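Local coordinates for Ps01740 (Pseudomonas sp. UW4, PDB 5UIF), which is a homologue of cis-3-chloroacrylic acid dehalogenase from the tautomerase superfamily and probably works as a tautomerase or dehalogenase, at residues 6-11 with 57-62; 29-34 with 77-82; 64-69 with 103-108. One frame throughout, in Å; residues are numbered along the deposited sequence.

Contact 1. Residues 6-11 with 57-62; sequences QTVKGT and VATPAI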
ATOM      1  N   GLN A   6       5.048   7.535   3.752  1.00 48.04           N
ATOM      2  CA  GLN A   6       5.602   6.616   4.738  1.00 48.86           C
ATOM      3  C   GLN A   6       6.998   7.040   5.179  1.00 49.53           C
ATOM      4  O   GLN A   6       7.943   7.006   4.393  1.00 50.27           O
ATOM      5  CB  GLN A   6       5.648   5.192   4.180  1.00 50.00           C
ATOM      6  CG  GLN A   6       4.307   4.481   4.168  1.00 51.78           C
ATOM      7  CD  GLN A   6       4.414   3.054   3.671  1.00 54.72           C
ATOM      8  OE1 GLN A   6       5.400   2.676   3.039  1.00 55.36           O
ATOM      9  NE2 GLN A   6       3.395   2.251   3.956  1.00 57.16           N
ATOM     10  N   THR A   7       7.119   7.444   6.439  1.00 49.65           N
ATOM     11  CA  THR A   7       8.408   7.832   7.001  1.00 49.85           C
ATOM     12  C   THR A   7       8.651   7.134   8.332  1.00 51.18           C
ATOM     13  O   THR A   7       7.746   6.517   8.893  1.00 51.71           O
ATOM     14  CB  THR A   7       8.507   9.356   7.215  1.00 49.19           C
ATOM     15  OG1 THR A   7       7.541   9.769   8.189  1.00 49.37           O
ATOM     16  CG2 THR A   7       8.262  10.103   5.912  1.00 47.91           C
ATOM     17  N   VAL A   8       9.878   7.231   8.832  1.00 51.70           N
ATOM     18  CA  VAL A   8      10.214   6.695  10.144  1.00 53.46           C
ATOM     19  C   VAL A   8       9.607   7.585  11.226  1.00 53.57           C
ATOM     20  O   VAL A   8       9.605   8.809  11.097  1.00 52.64           O
ATOM     21  CB  VAL A   8      11.745   6.583  10.335  1.00 54.95           C
ATOM     22  CG1 VAL A   8      12.091   6.155  11.756  1.00 57.15           C
ATOM     23  CG2 VAL A   8      12.333   5.610   9.327  1.00 55.23           C
ATOM     24  N   LYS A   9       9.079   6.958  12.274  1.00 54.98           N
ATOM     25  CA  LYS A   9       8.437   7.659  13.386  1.00 55.54           C
ATOM     26  C   LYS A   9       9.278   8.812  13.932  1.00 56.33           C
ATOM     27  O   LYS A   9      10.413   8.617  14.367  1.00 57.93           O
ATOM     28  CB  LYS A   9       8.127   6.668  14.510  1.00 57.86           C
ATOM     29  CG  LYS A   9       7.455   7.278  15.727  1.00 59.47           C
ATOM     30  CD  LYS A   9       7.153   6.212  16.768  1.00 62.31           C
ATOM     31  CE  LYS A   9       6.392   6.785  17.950  1.00 64.22           C
ATOM     32  NZ  LYS A   9       6.026   5.729  18.933  1.00 67.32           N
ATOM     33  N   GLY A  10       8.713  10.015  13.899  1.00 55.28           N
ATOM     34  CA  GLY A  10       9.386  11.191  14.420  1.00 55.64           C
ATOM     35  C   GLY A  10       9.929  12.105  13.338  1.00 53.75           C
ATOM     36  O   GLY A  10      10.486  13.164  13.632  1.00 54.92           O
ATOM     37  N   THR A  11       9.767  11.699  12.084  1.00 51.29           N
ATOM     38  CA  THR A  11      10.266  12.480  10.958  1.00 49.64           C
ATOM     39  C   THR A  11       9.450  13.752  10.744  1.00 48.60           C
ATOM     40  O   THR A  11      10.001  14.851  10.686  1.00 49.43           O
ATOM     41  CB  THR A  11      10.256  11.663   9.652  1.00 48.13           C
ATOM     42  OG1 THR A  11      11.102  10.515   9.796  1.00 49.25           O
ATOM     43  CG2 THR A  11      10.752  12.510   8.491  1.00 47.58           C
ATOM     44  N   VAL A  57      19.663  -0.642   8.550  1.00 45.15           N
ATOM     45  CA  VAL A  57      18.667   0.275   9.094  1.00 44.09           C
ATOM     46  C   VAL A  57      18.890   1.690   8.578  1.00 44.22           C
ATOM     47  O   VAL A  57      19.976   2.252   8.721  1.00 46.73           O
ATOM     48  CB  VAL A  57      18.692   0.294  10.637  1.00 45.58           C
ATOM     49  CG1 VAL A  57      17.754   1.367  11.171  1.00 46.29           C
ATOM     50  CG2 VAL A  57      18.321  -1.071  11.192  1.00 44.52           C
ATOM     51  N   ALA A  58      17.856   2.257   7.968  1.00 41.76           N
ATOM     52  CA  ALA A  58      17.931   3.610   7.440  1.00 41.85           C
ATOM     53  C   ALA A  58      16.599   4.324   7.622  1.00 42.54           C
ATOM     54  O   ALA A  58      15.652   3.759   8.169  1.00 42.09           O
ATOM     55  CB  ALA A  58      18.327   3.588   5.975  1.00 39.21           C
ATOM     56  N   THR A  59      16.529   5.567   7.158  1.00 44.29           N
ATOM     57  CA  THR A  59      15.299   6.342   7.258  1.00 44.42           C
ATOM     58  C   THR A  59      14.841   6.876   5.902  1.00 43.53           C
ATOM     59  O   THR A  59      14.836   8.087   5.681  1.00 45.72           O
ATOM     60  CB  THR A  59      15.465   7.529   8.225  1.00 47.73           C
ATOM     61  OG1 THR A  59      16.536   8.368   7.776  1.00 49.44           O
ATOM     62  CG2 THR A  59      15.772   7.034   9.630  1.00 41.37           C
ATOM     63  N   PRO A  60      14.448   5.974   4.986  1.00 40.41           N
ATOM     64  CA  PRO A  60      13.967   6.453   3.689  1.00 40.30           C
ATOM     65  C   PRO A  60      12.564   7.038   3.795  1.00 40.52           C
ATOM     66  O   PRO A  60      11.858   6.772   4.768  1.00 41.35           O
ATOM     67  CB  PRO A  60      13.972   5.188   2.830  1.00 36.77           C
ATOM     68  CG  PRO A  60      13.708   4.094   3.804  1.00 36.42           C
ATOM     69  CD  PRO A  60      14.387   4.505   5.087  1.00 38.26           C
ATOM     70  N   ALA A  61      12.173   7.832   2.806  1.00 50.23           N
ATOM     71  CA  ALA A  61      10.835   8.404   2.770  1.00 48.32           C
ATOM     72  C   ALA A  61      10.127   8.000   1.486  1.00 47.44           C
ATOM     73  O   ALA A  61      10.608   8.279   0.386  1.00 46.76           O
ATOM     74  CB  ALA A  61      10.897   9.914   2.893  1.00 46.55           C
ATOM     75  N   ILE A  62       8.985   7.337   1.627  1.00 48.14           N
ATOM     76  CA  ILE A  62       8.255   6.833   0.472  1.00 47.38           C
ATOM     77  C   ILE A  62       6.905   7.523   0.315  1.00 46.07           C
ATOM     78  O   ILE A  62       6.035   7.419   1.181  1.00 47.52           O
ATOM     79  CB  ILE A  62       8.033   5.307   0.561  1.00 49.25           C
ATOM     80  CG1 ILE A  62       9.366   4.559   0.455  1.00 52.10           C
ATOM     81  CG2 ILE A  62       7.091   4.842  -0.537  1.00 48.09           C
ATOM     82  CD1 ILE A  62      10.083   4.360   1.776  1.00 55.07           C
TER

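Contact 2. Residues 29-34 with 77-82; sequences TRETGA and HAILRA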
ATOM      1  N   THR A  29      -3.968  19.170  -8.228  1.00 50.90           N
ATOM      2  CA  THR A  29      -5.109  19.884  -8.796  1.00 52.57           C
ATOM      3  C   THR A  29      -4.711  20.743  -9.993  1.00 53.24           C
ATOM      4  O   THR A  29      -5.530  21.028 -10.864  1.00 55.11           O
ATOM      5  CB  THR A  29      -5.791  20.787  -7.747  1.00 53.33           C
ATOM      6  OG1 THR A  29      -4.830  21.701  -7.203  1.00 52.98           O
ATOM      7  CG2 THR A  29      -6.386  19.951  -6.625  1.00 52.39           C
ATOM      8  N   ARG A  30      -3.447  21.152 -10.028  1.00 51.80           N
ATOM      9  CA  ARG A  30      -2.941  21.997 -11.103  1.00 52.70           C
ATOM     10  C   ARG A  30      -2.585  21.189 -12.346  1.00 53.43           C
ATOM     11  O   ARG A  30      -3.006  21.518 -13.456  1.00 55.54           O
ATOM     12  CB  ARG A  30      -1.718  22.779 -10.626  1.00 51.43           C
ATOM     13  CG  ARG A  30      -1.002  23.539 -11.728  1.00 52.64           C
ATOM     14  CD  ARG A  30       0.355  24.023 -11.254  1.00 51.56           C
ATOM     15  NE  ARG A  30       1.287  22.918 -11.059  1.00 49.42           N
ATOM     16  CZ  ARG A  30       2.142  22.831 -10.045  1.00 48.06           C
ATOM     17  NH1 ARG A  30       2.185  23.787  -9.127  1.00 48.32           N
ATOM     18  NH2 ARG A  30       2.954  21.788  -9.947  1.00 46.65           N
ATOM     19  N   GLU A  31      -1.808  20.128 -12.153  1.00 51.85           N
ATOM     20  CA  GLU A  31      -1.289  19.339 -13.265  1.00 52.96           C
ATOM     21  C   GLU A  31      -2.355  18.465 -13.919  1.00 54.92           C
ATOM     22  O   GLU A  31      -2.286  18.186 -15.115  1.00 56.90           O
ATOM     23  CB  GLU A  31      -0.122  18.468 -12.793  1.00 51.23           C
ATOM     24  CG  GLU A  31       1.083  19.255 -12.299  1.00 50.48           C
ATOM     25  CD  GLU A  31       1.737  20.074 -13.397  1.00 53.13           C
ATOM     26  OE1 GLU A  31       1.637  19.679 -14.578  1.00 54.81           O
ATOM     27  OE2 GLU A  31       2.351  21.114 -13.078  1.00 54.06           O
ATOM     28  N   THR A  32      -3.337  18.033 -13.135  1.00 54.93           N
ATOM     29  CA  THR A  32      -4.374  17.143 -13.644  1.00 56.37           C
ATOM     30  C   THR A  32      -5.668  17.889 -13.951  1.00 58.84           C
ATOM     31  O   THR A  32      -6.454  17.461 -14.797  1.00 61.45           O
ATOM     32  CB  THR A  32      -4.679  16.010 -12.647  1.00 54.77           C
ATOM     33  OG1 THR A  32      -5.300  16.553 -11.476  1.00 53.84           O
ATOM     34  CG2 THR A  32      -3.400  15.287 -12.254  1.00 52.82           C
ATOM     35  N   GLY A  33      -5.886  19.004 -13.263  1.00 58.73           N
ATOM     36  CA  GLY A  33      -7.101  19.777 -13.438  1.00 61.63           C
ATOM     37  C   GLY A  33      -8.280  19.142 -12.724  1.00 62.81           C
ATOM     38  O   GLY A  33      -9.424  19.271 -13.157  1.00 66.01           O
ATOM     39  N   ALA A  34      -7.992  18.453 -11.625  1.00 60.78           N
ATOM     40  CA  ALA A  34      -9.022  17.783 -10.841  1.00 61.67           C
ATOM     41  C   ALA A  34      -9.316  18.559  -9.561  1.00 61.96           C
ATOM     42  O   ALA A  34      -8.411  19.149  -8.972  1.00 60.64           O
ATOM     43  CB  ALA A  34      -8.596  16.357 -10.517  1.00 60.19           C
ATOM     44  N   HIS A  77       5.418  13.318 -14.652  1.00 47.56           N
ATOM     45  CA  HIS A  77       6.767  13.747 -14.295  1.00 47.00           C
ATOM     46  C   HIS A  77       6.752  15.063 -13.525  1.00 45.35           C
ATOM     47  O   HIS A  77       7.523  15.249 -12.582  1.00 44.22           O
ATOM     48  CB  HIS A  77       7.629  13.888 -15.550  1.00 49.43           C
ATOM     49  CG  HIS A  77       8.986  14.463 -15.291  1.00 50.70           C
ATOM     50  ND1 HIS A  77      10.034  13.711 -14.805  1.00 50.94           N
ATOM     51  CD2 HIS A  77       9.466  15.721 -15.444  1.00 51.91           C
ATOM     52  CE1 HIS A  77      11.101  14.479 -14.673  1.00 52.03           C
ATOM     53  NE2 HIS A  77      10.783  15.703 -15.054  1.00 52.91           N
ATOM     54  N   ALA A  78       5.868  15.969 -13.933  1.00 45.35           N
ATOM     55  CA  ALA A  78       5.726  17.258 -13.269  1.00 44.50           C
ATOM     56  C   ALA A  78       5.254  17.072 -11.831  1.00 42.02           C
ATOM     57  O   ALA A  78       5.677  17.797 -10.930  1.00 41.58           O
ATOM     58  CB  ALA A  78       4.759  18.147 -14.035  1.00 45.98           C
ATOM     59  N   ILE A  79       4.379  16.095 -11.623  1.00 40.59           N
ATOM     60  CA  ILE A  79       3.893  15.773 -10.288  1.00 38.90           C
ATOM     61  C   ILE A  79       5.007  15.147  -9.455  1.00 37.78           C
ATOM     62  O   ILE A  79       5.206  15.512  -8.297  1.00 36.30           O
ATOM     63  CB  ILE A  79       2.687  14.817 -10.338  1.00 38.54           C
ATOM     64  CG1 ILE A  79       1.541  15.449 -11.129  1.00 39.91           C
ATOM     65  CG2 ILE A  79       2.226  14.465  -8.933  1.00 37.42           C
ATOM     66  CD1 ILE A  79       0.331  14.554 -11.275  1.00 40.42           C
ATOM     67  N   LEU A  80       5.732  14.207 -10.059  1.00 39.15           N
ATOM     68  CA  LEU A  80       6.853  13.541  -9.398  1.00 39.87           C
ATOM     69  C   LEU A  80       7.903  14.535  -8.916  1.00 41.03           C
ATOM     70  O   LEU A  80       8.323  14.496  -7.759  1.00 40.37           O
ATOM     71  CB  LEU A  80       7.504  12.529 -10.344  1.00 40.82           C
ATOM     72  CG  LEU A  80       6.799  11.190 -10.557  1.00 41.01           C
ATOM     73  CD1 LEU A  80       7.438  10.433 -11.707  1.00 42.21           C
ATOM     74  CD2 LEU A  80       6.854  10.362  -9.286  1.00 40.84           C
ATOM     75  N   ARG A  81       8.317  15.422  -9.815  1.00 42.93           N
ATOM     76  CA  ARG A  81       9.361  16.401  -9.529  1.00 45.27           C
ATOM     77  C   ARG A  81       8.979  17.362  -8.411  1.00 44.94           C
ATOM     78  O   ARG A  81       9.758  17.594  -7.485  1.00 45.63           O
ATOM     79  CB  ARG A  81       9.695  17.196 -10.793  1.00 48.06           C
ATOM     80  CG  ARG A  81      11.065  16.893 -11.364  1.00 51.03           C
ATOM     81  CD  ARG A  81      12.155  17.377 -10.426  1.00 52.96           C
ATOM     82  NE  ARG A  81      13.444  16.769 -10.734  1.00 56.45           N
ATOM     83  CZ  ARG A  81      14.020  15.829  -9.996  1.00 57.37           C
ATOM     84  NH1 ARG A  81      13.425  15.393  -8.893  1.00 55.44           N
ATOM     85  NH2 ARG A  81      15.194  15.326 -10.354  1.00 60.43           N
ATOM     86  N   ALA A  82       7.777  17.918  -8.510  1.00 44.36           N
ATOM     87  CA  ALA A  82       7.309  18.924  -7.565  1.00 44.35           C
ATOM     88  C   ALA A  82       7.204  18.371  -6.147  1.00 43.25           C
ATOM     89  O   ALA A  82       7.642  19.011  -5.192  1.00 43.37           O
ATOM     90  CB  ALA A  82       5.967  19.481  -8.015  1.00 44.70           C
TER

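Contact 3. Residues 64-69 with 103-108; sequences RGQIRA and VDIPAS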
ATOM      1  N   ARG A  64       3.774   7.563  -2.234  1.00 46.05           N
ATOM      2  CA  ARG A  64       3.128   6.918  -3.371  1.00 47.13           C
ATOM      3  C   ARG A  64       1.773   7.550  -3.670  1.00 47.29           C
ATOM      4  O   ARG A  64       0.991   7.828  -2.761  1.00 47.99           O
ATOM      5  CB  ARG A  64       2.969   5.419  -3.115  1.00 49.76           C
ATOM      6  CG  ARG A  64       4.287   4.666  -3.055  1.00 51.07           C
ATOM      7  CD  ARG A  64       4.068   3.181  -2.828  1.00 54.41           C
ATOM      8  NE  ARG A  64       3.491   2.907  -1.516  1.00 56.54           N
ATOM      9  CZ  ARG A  64       3.170   1.693  -1.082  1.00 59.49           C
ATOM     10  NH1 ARG A  64       3.369   0.637  -1.857  1.00 61.01           N
ATOM     11  NH2 ARG A  64       2.651   1.535   0.127  1.00 61.39           N
ATOM     12  N   GLY A  65       1.504   7.773  -4.952  1.00 46.80           N
ATOM     13  CA  GLY A  65       0.263   8.394  -5.372  1.00 47.18           C
ATOM     14  C   GLY A  65      -0.455   7.612  -6.452  1.00 48.61           C
ATOM     15  O   GLY A  65       0.134   7.257  -7.472  1.00 48.56           O
ATOM     16  N   GLN A  66      -1.735   7.338  -6.225  1.00 50.78           N
ATOM     17  CA  GLN A  66      -2.558   6.645  -7.208  1.00 53.00           C
ATOM     18  C   GLN A  66      -3.523   7.621  -7.873  1.00 54.27           C
ATOM     19  O   GLN A  66      -4.484   8.073  -7.253  1.00 56.02           O
ATOM     20  CB  GLN A  66      -3.326   5.495  -6.553  1.00 55.69           C
ATOM     21  CG  GLN A  66      -2.446   4.341  -6.098  1.00 56.54           C
ATOM     22  CD  GLN A  66      -3.239   3.206  -5.480  1.00 60.94           C
ATOM     23  OE1 GLN A  66      -4.009   3.411  -4.541  1.00 63.06           O
ATOM     24  NE2 GLN A  66      -3.055   2.001  -6.006  1.00 62.70           N
ATOM     25  N   ILE A  67      -3.259   7.943  -9.135  1.00 53.85           N
ATOM     26  CA  ILE A  67      -4.061   8.928  -9.854  1.00 54.85           C
ATOM     27  C   ILE A  67      -4.851   8.308 -10.997  1.00 58.10           C
ATOM     28  O   ILE A  67      -4.672   7.138 -11.340  1.00 58.65           O
ATOM     29  CB  ILE A  67      -3.185  10.057 -10.429  1.00 52.14           C
ATOM     30  CG1 ILE A  67      -2.362   9.544 -11.612  1.00 51.17           C
ATOM     31  CG2 ILE A  67      -2.288  10.641  -9.347  1.00 49.68           C
ATOM     32  CD1 ILE A  67      -1.624  10.631 -12.361  1.00 49.91           C
ATOM     33  N   ARG A  68      -5.729   9.114 -11.587  1.00 61.00           N
ATOM     34  CA  ARG A  68      -6.532   8.683 -12.721  1.00 64.82           C
ATOM     35  C   ARG A  68      -5.665   8.502 -13.961  1.00 63.83           C
ATOM     36  O   ARG A  68      -4.819   9.344 -14.266  1.00 62.00           O
ATOM     37  CB  ARG A  68      -7.642   9.698 -13.006  1.00 68.23           C
ATOM     38  CG  ARG A  68      -8.914   9.096 -13.592  1.00 73.71           C
ATOM     39  CD  ARG A  68      -9.755  10.145 -14.303  1.00 77.67           C
ATOM     40  NE  ARG A  68      -9.552  10.111 -15.748  1.00 79.77           N
ATOM     41  CZ  ARG A  68     -10.166  10.916 -16.605  1.00 83.60           C
ATOM     42  NH1 ARG A  68     -11.021  11.827 -16.160  1.00 86.16           N
ATOM     43  NH2 ARG A  68      -9.924  10.817 -17.906  1.00 84.98           N
ATOM     44  N   ALA A  69      -5.879   7.402 -14.675  1.00 65.67           N
ATOM     45  CA  ALA A  69      -5.151   7.143 -15.909  1.00 65.65           C
ATOM     46  C   ALA A  69      -5.717   7.989 -17.042  1.00 67.53           C
ATOM     47  O   ALA A  69      -6.870   8.414 -16.991  1.00 70.08           O
ATOM     48  CB  ALA A  69      -5.208   5.665 -16.266  1.00 67.53           C
ATOM     49  N   VAL A 103       1.411   6.246  -9.842  1.00 44.55           N
ATOM     50  CA  VAL A 103       0.920   5.201 -10.735  1.00 47.47           C
ATOM     51  C   VAL A 103      -0.468   5.513 -11.291  1.00 49.66           C
ATOM     52  O   VAL A 103      -1.267   6.205 -10.657  1.00 48.21           O
ATOM     53  CB  VAL A 103       0.879   3.833 -10.027  1.00 46.24           C
ATOM     54  CG1 VAL A 103       2.285   3.390  -9.650  1.00 45.93           C
ATOM     55  CG2 VAL A 103      -0.012   3.897  -8.798  1.00 43.67           C
ATOM     56  N   ASP A 104      -0.743   4.998 -12.485  1.00 53.52           N
ATOM     57  CA  ASP A 104      -2.037   5.189 -13.127  1.00 56.54           C
ATOM     58  C   ASP A 104      -3.055   4.162 -12.653  1.00 58.04           C
ATOM     59  O   ASP A 104      -2.768   2.966 -12.599  1.00 59.31           O
ATOM     60  CB  ASP A 104      -1.903   5.114 -14.651  1.00 60.06           C
ATOM     61  CG  ASP A 104      -1.389   6.403 -15.255  1.00 61.43           C
ATOM     62  OD1 ASP A 104      -1.511   7.459 -14.599  1.00 59.84           O
ATOM     63  OD2 ASP A 104      -0.867   6.363 -16.389  1.00 64.41           O
ATOM     64  N   ILE A 105      -4.242   4.641 -12.305  1.00 58.71           N
ATOM     65  CA  ILE A 105      -5.354   3.767 -11.961  1.00 59.67           C
ATOM     66  C   ILE A 105      -6.504   4.011 -12.929  1.00 63.44           C
ATOM     67  O   ILE A 105      -6.971   5.142 -13.062  1.00 64.49           O
ATOM     68  CB  ILE A 105      -5.844   3.995 -10.519  1.00 57.70           C
ATOM     69  CG1 ILE A 105      -4.697   3.795  -9.525  1.00 55.83           C
ATOM     70  CG2 ILE A 105      -7.004   3.066 -10.196  1.00 58.24           C
ATOM     71  CD1 ILE A 105      -4.128   2.394  -9.524  1.00 56.46           C
ATOM     72  N   PRO A 106      -6.948   2.952 -13.625  1.00 65.72           N
ATOM     73  CA  PRO A 106      -8.098   3.059 -14.529  1.00 69.21           C
ATOM     74  C   PRO A 106      -9.325   3.602 -13.804  1.00 69.16           C
ATOM     75  O   PRO A 106      -9.584   3.215 -12.663  1.00 67.07           O
ATOM     76  CB  PRO A 106      -8.314   1.616 -14.991  1.00 70.63           C
ATOM     77  CG  PRO A 106      -6.964   0.992 -14.879  1.00 69.00           C
ATOM     78  CD  PRO A 106      -6.343   1.610 -13.659  1.00 65.21           C
ATOM     79  N   ALA A 107     -10.058   4.496 -14.462  1.00 71.89           N
ATOM     80  CA  ALA A 107     -11.172   5.203 -13.836  1.00 72.37           C
ATOM     81  C   ALA A 107     -12.263   4.262 -13.336  1.00 72.83           C
ATOM     82  O   ALA A 107     -12.989   4.587 -12.396  1.00 72.42           O
ATOM     83  CB  ALA A 107     -11.758   6.214 -14.811  1.00 76.50           C
ATOM     84  N   SER A 108     -12.373   3.094 -13.959  1.00 74.06           N
ATOM     85  CA  SER A 108     -13.417   2.137 -13.608  1.00 75.20           C
ATOM     86  C   SER A 108     -12.957   1.140 -12.548  1.00 71.90           C
ATOM     87  O   SER A 108     -13.635   0.146 -12.288  1.00 72.84           O
ATOM     88  CB  SER A 108     -13.890   1.388 -14.854  1.00 79.35           C
ATOM     89  OG  SER A 108     -12.849   0.600 -15.402  1.00 78.91           O
TER

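Contact 1. Residues 6-11 with 57-62
Q6 and I62 form a hydrogen-bonded antiparallel pair, an example of the reciprocal pair of backbone bonds that links antiparallel neighbours in a sheet. Q6 N donates a hydrogen bond to I62 O at 2.8 Å, and I62 N donates one back to Q6 O at 3.0 Å. Q6 O also receives the CA-H of A61, and on that residue's level CG2 of T7 rests 4.0 Å from CB of A61. The spacing holds at T7 and A61 (CA to CA 4.9 Å) and widens only at V8 and T59 (CA to CA 5.9 Å), where the second segment is no longer strand. Against the tight, buried pair of Q6 and I62 stands a looser methyl contact: CG2 of buried V8, anti to its carbonyl carbon, meets CG2 of solvent-exposed T59 at 3.7 Å, the side chains crossing at about a right angle. From V8 a type II turn carries the chain off through G10 to T11, whose N and OG1 both bond to V8 O. T7 and A61 lean on Y87 of helix 73-91, whereas Q6 and I62 pack on L42 of the second subunit, and the backbone of T7 bonds to strand 40-46.

Contact 2. Residues 29-34 with 77-82
In the helical layer that packs against the sheet in this beta-alpha-beta fold, the last turn of helix 14-32 meets helix 73-91 where E31 reaches A78 and I79. It illustrates how an acidic side chain can pack on a neighbouring helix through its carbon stem while its carboxylate pairs with an arginine of its own helix. CB of E31 lies 3.8 Å from CG1 of I79, and CG of E31 follows at 4.0 Å from the same atom, the two side chains sliding past each other in opposite directions. The glutamate chain then turns about its CB-CG bond (chi2 -65°), which puts CD 3.6 Å from CB of A78; both carboxylate oxygens lie near that methyl as well. Further out on the isoleucine, CG2 of T32 lies 3.9 Å from CD1 of I79, with the side chains at about a right angle. The hydroxyl of T32 is engaged in its own helix, bonded to H28 O. I79 also packs on V102 of strand 98-105, so the isoleucine, from helix 73-91, packs on both helix 14-32 and the sheet.

R30 supplies the countercharge. Its NE bonds to OE2 of E31 at 2.9 Å, approaching from the anti side and 34° out of the carboxylate plane, and NH2 adds a weak second bond to the same oxygen. At the edge of the guanidinium, NH2 comes within 4.3 Å of CB of A82, a marginal touch.

No hydrogen bond or salt bridge passes between the two segments, so between them the contact is van der Waals packing. R30 would probably offset the repulsion between the E31 carboxylate and the partly negative helix end, where R71 also bonds E31 O.

Contact 3. Residues 64-69 with 103-108
The oxygen of I67 takes the backbone N-H of I105 at 2.7 Å, the donor lying nearly along the C=O axis. This bond belongs to the parallel pairing of strands 61-68 and 98-105, the two strands of a beta-alpha-beta crossover whose helix is 73-91, and it shows how such a unit is stitched: each strand alternately gives and receives. V103 N bonds to G65 O, and I67 N to V103 O at 3.1 Å. The short strand segments are strongly twisted, with axes 43° apart.

Side chains sort onto two faces. On one, Q66 and V103 lie side by side and point the same way, with CG of Q66 3.7 Å from CG2 of V103. Toward I105 the glutamine is met twice, CB by CG1 and NE2 by CD1 at 3.7 Å. R64 and V103 of the third subunit pack on this side, against Q66 and I105.

On the other face CG1 of I67 stands between its backbone N and carbonyl carbon (chi1 72°), which brings it to 3.7 Å from OD1 of D104. OD2 of D104 forms a salt bridge with R76 of the crossover helix, and W109 of the second subunit packs on V103 and D104. An alanine at D104 would probably leave R76 without its charge mate, open a gap beside CG1 of I67 and remove the CG contact with A69. CB of D104 meets CB of A69 at 3.7 Å. Next to it A69 N bonds to I105 O at 3.0 Å, coming from above the carbonyl plane, 51° out of it.

In the fold
Contacts 1 and 3 share strand 61-68, and contact 2 lies beside it in the helical layer. Contact 1 uses the strand's beginning and contact 3 its end; their centres are 25 Å apart, yet Q6 NE2 and R64 NH2 meet at 4.0 Å. The centre of contact 2 is 13 Å from that of contact 3, with nearest atoms about 5 Å apart; from contact 1 its nearest atoms are about 10 Å away. Helix 73-91 links contacts 2 and 3. All three touch the second subunit of the trimer. Members of the superfamily use an amino-terminal proline as catalytic residue, and this chain begins with one, just ahead of strand 2-8, so the active site probably lies at the start of that strand, whose later part enters contact 1.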